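Local coordinates for USG-1 protein homolog (Pseudomonas aeruginosa, PDB 2HJS) that probably acts as an NAD(P)-dependent oxidoreductase on aldehyde or oxo groups, as a member of the aspartate-semialdehyde dehydrogenase family, at residues L25-R29 with R319-L324. Numbering follows the deposited sequence.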
ATOM      1  N   LEU A  25      20.842 -21.115  -3.988  1.00 46.41           N
ATOM      2  CA  LEU A  25      20.432 -21.271  -5.381  1.00 46.67           C
ATOM      3  C   LEU A  25      21.511 -21.830  -6.309  1.00 47.14           C
ATOM      4  O   LEU A  25      21.184 -22.556  -7.252  1.00 46.98           O
ATOM      5  CB  LEU A  25      19.938 -19.943  -5.945  1.00 46.11           C
ATOM      6  CG  LEU A  25      18.588 -19.488  -5.401  1.00 47.58           C
ATOM      7  CD1 LEU A  25      18.345 -18.059  -5.853  1.00 44.86           C
ATOM      8  CD2 LEU A  25      17.448 -20.425  -5.831  1.00 44.94           C
ATOM      9  N   LEU A  26      22.776 -21.474  -6.062  1.00 46.48           N
ATOM     10  CA  LEU A  26      23.875 -22.058  -6.794  1.00 47.63           C
ATOM     11  C   LEU A  26      23.874 -23.571  -6.623  1.00 47.73           C
ATOM     12  O   LEU A  26      24.164 -24.295  -7.562  1.00 47.92           O
ATOM     13  CB  LEU A  26      25.237 -21.480  -6.358  1.00 47.43           C
ATOM     14  CG  LEU A  26      25.429 -19.986  -6.637  1.00 48.62           C
ATOM     15  CD1 LEU A  26      26.800 -19.543  -6.119  1.00 48.30           C
ATOM     16  CD2 LEU A  26      25.222 -19.655  -8.125  1.00 45.54           C
ATOM     17  N   ASP A  27      23.533 -24.035  -5.424  1.00 47.64           N
ATOM     18  CA  ASP A  27      23.556 -25.462  -5.113  1.00 47.99           C
ATOM     19  C   ASP A  27      22.304 -26.120  -5.746  1.00 48.87           C
ATOM     20  O   ASP A  27      22.419 -27.066  -6.539  1.00 48.08           O
ATOM     21  CB  ASP A  27      23.587 -25.597  -3.597  1.00 47.87           C
ATOM     22  CG  ASP A  27      23.638 -27.028  -3.116  1.00 50.34           C
ATOM     23  OD1 ASP A  27      23.891 -27.973  -3.914  1.00 53.35           O
ATOM     24  OD2 ASP A  27      23.453 -27.210  -1.891  1.00 51.63           O
ATOM     25  N   GLU A  28      21.126 -25.572  -5.430  1.00 48.27           N
ATOM     26  CA  GLU A  28      19.836 -26.035  -5.962  1.00 49.55           C
ATOM     27  C   GLU A  28      19.783 -26.194  -7.482  1.00 49.29           C
ATOM     28  O   GLU A  28      19.178 -27.141  -7.991  1.00 48.92           O
ATOM     29  CB  GLU A  28      18.749 -25.011  -5.626  1.00 49.07           C
ATOM     30  CG  GLU A  28      17.707 -25.430  -4.649  1.00 52.80           C
ATOM     31  CD  GLU A  28      16.543 -24.414  -4.602  1.00 58.06           C
ATOM     32  OE1 GLU A  28      16.455 -23.675  -3.579  1.00 59.72           O
ATOM     33  OE2 GLU A  28      15.762 -24.346  -5.603  1.00 56.86           O
ATOM     34  N   ARG A  29      20.353 -25.213  -8.187  1.00 48.85           N
ATOM     35  CA  ARG A  29      20.269 -25.142  -9.635  1.00 48.41           C
ATOM     36  C   ARG A  29      21.466 -25.801 -10.304  1.00 49.00           C
ATOM     37  O   ARG A  29      21.612 -25.723 -11.538  1.00 48.33           O
ATOM     38  CB  ARG A  29      20.133 -23.676 -10.105  1.00 48.76           C
ATOM     39  CG  ARG A  29      18.883 -22.973  -9.605  1.00 48.29           C
ATOM     40  CD  ARG A  29      18.780 -21.553 -10.116  1.00 47.81           C
ATOM     41  NE  ARG A  29      18.664 -21.517 -11.566  1.00 48.67           N
ATOM     42  CZ  ARG A  29      17.522 -21.667 -12.241  1.00 50.74           C
ATOM     43  NH1 ARG A  29      16.358 -21.812 -11.616  1.00 50.66           N
ATOM     44  NH2 ARG A  29      17.544 -21.640 -13.560  1.00 52.14           N
ATOM     45  N   ARG A 319      14.811 -14.187  -2.366  1.00 48.44           N
ATOM     46  CA  ARG A 319      15.083 -15.346  -3.206  1.00 48.30           C
ATOM     47  C   ARG A 319      14.900 -15.025  -4.694  1.00 48.70           C
ATOM     48  O   ARG A 319      15.748 -15.398  -5.502  1.00 48.63           O
ATOM     49  CB  ARG A 319      14.158 -16.494  -2.819  1.00 47.93           C
ATOM     50  CG  ARG A 319      14.403 -17.779  -3.628  1.00 48.10           C
ATOM     51  CD  ARG A 319      13.280 -18.784  -3.414  1.00 49.98           C
ATOM     52  NE  ARG A 319      13.421 -19.949  -4.293  1.00 48.70           N
ATOM     53  CZ  ARG A 319      14.201 -21.009  -4.047  1.00 50.46           C
ATOM     54  NH1 ARG A 319      14.918 -21.072  -2.933  1.00 49.35           N
ATOM     55  NH2 ARG A 319      14.265 -22.011  -4.924  1.00 45.74           N
ATOM     56  N   LYS A 320      13.786 -14.362  -5.042  1.00 47.98           N
ATOM     57  CA  LYS A 320      13.420 -14.147  -6.438  1.00 47.75           C
ATOM     58  C   LYS A 320      13.911 -12.802  -7.012  1.00 47.85           C
ATOM     59  O   LYS A 320      14.742 -12.791  -7.901  1.00 48.35           O
ATOM     60  CB  LYS A 320      11.903 -14.308  -6.658  1.00 47.19           C
ATOM     61  CG  LYS A 320      11.429 -13.871  -8.070  1.00 46.58           C
ATOM     62  CD  LYS A 320      12.138 -14.726  -9.183  1.00 45.82           C
ATOM     63  CE  LYS A 320      11.591 -14.450 -10.583  1.00 46.53           C
ATOM     64  NZ  LYS A 320      10.202 -14.945 -10.827  1.00 46.02           N
ATOM     65  N   GLY A 321      13.402 -11.679  -6.507  1.00 47.12           N
ATOM     66  CA  GLY A 321      13.725 -10.372  -7.081  1.00 47.21           C
ATOM     67  C   GLY A 321      15.220 -10.134  -7.143  1.00 48.06           C
ATOM     68  O   GLY A 321      15.748  -9.792  -8.200  1.00 48.83           O
ATOM     69  N   ALA A 322      15.914 -10.372  -6.032  1.00 47.48           N
ATOM     70  CA  ALA A 322      17.363 -10.189  -5.986  1.00 47.09           C
ATOM     71  C   ALA A 322      18.132 -11.437  -6.459  1.00 47.74           C
ATOM     72  O   ALA A 322      18.717 -11.427  -7.562  1.00 48.44           O
ATOM     73  CB  ALA A 322      17.800  -9.783  -4.595  1.00 46.36           C
ATOM     74  N   ALA A 323      18.128 -12.500  -5.648  1.00 47.02           N
ATOM     75  CA  ALA A 323      19.049 -13.641  -5.844  1.00 47.59           C
ATOM     76  C   ALA A 323      18.860 -14.464  -7.125  1.00 48.12           C
ATOM     77  O   ALA A 323      19.830 -14.730  -7.850  1.00 48.66           O
ATOM     78  CB  ALA A 323      19.051 -14.579  -4.601  1.00 45.47           C
ATOM     79  N   LEU A 324      17.637 -14.928  -7.384  1.00 48.74           N
ATOM     80  CA  LEU A 324      17.420 -15.764  -8.569  1.00 48.77           C
ATOM     81  C   LEU A 324      17.685 -14.970  -9.840  1.00 48.98           C
ATOM     82  O   LEU A 324      18.310 -15.483 -10.752  1.00 50.25           O
ATOM     83  CB  LEU A 324      16.022 -16.391  -8.595  1.00 48.19           C
ATOM     84  CG  LEU A 324      15.781 -17.335  -9.778  1.00 48.54           C
ATOM     85  CD1 LEU A 324      16.771 -18.519  -9.760  1.00 44.90           C
ATOM     86  CD2 LEU A 324      14.351 -17.826  -9.734  1.00 48.61           C
TER
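Helix-to-helix packing with a salt bridge along its exposed margin joins the C-terminal end of helix 17-28, in the Rossmann-type NAD-binding domain, to the first turns of the C-terminal helix 317-336. The closest CA pair, Leu25 and Leu324, is 7.0 Å apart, and 279 Å² is buried in total. Leu25 supplies the apolar centre: its CD1 lies 3.8 Å from Ala323 CB and 4.0 Å from Leu324 CB, while its CD2 packs over one face of the Arg319 guanidinium, 3.7 Å from NH2. Ala323 also touches Ala21 and Leu22, extending the packing back along helix 17-28. At the guanidinium edge, Arg319 NH2 donates to Glu28 OE2 at 2.9 Å and Arg319 NH1 to Glu28 OE1 at 3.1 Å, a bidentate salt bridge; a weak third bond runs from Arg319 NH2 to Glu28 OE1, also 3.1 Å. NE of Arg319 is held by Asp292, so this arginine links two acidic groups. Arg29, the first residue past the helix, closes the other flank: its CD meets Leu324 CD1 at 3.7 Å, while its NE forms a salt bridge with Glu331 farther along helix 317-336. Ion pairs thus border a leucine-alanine core, and the paired Arg319 serves both chemistries, its edge satisfied by carboxylates and one face covered by Leu25.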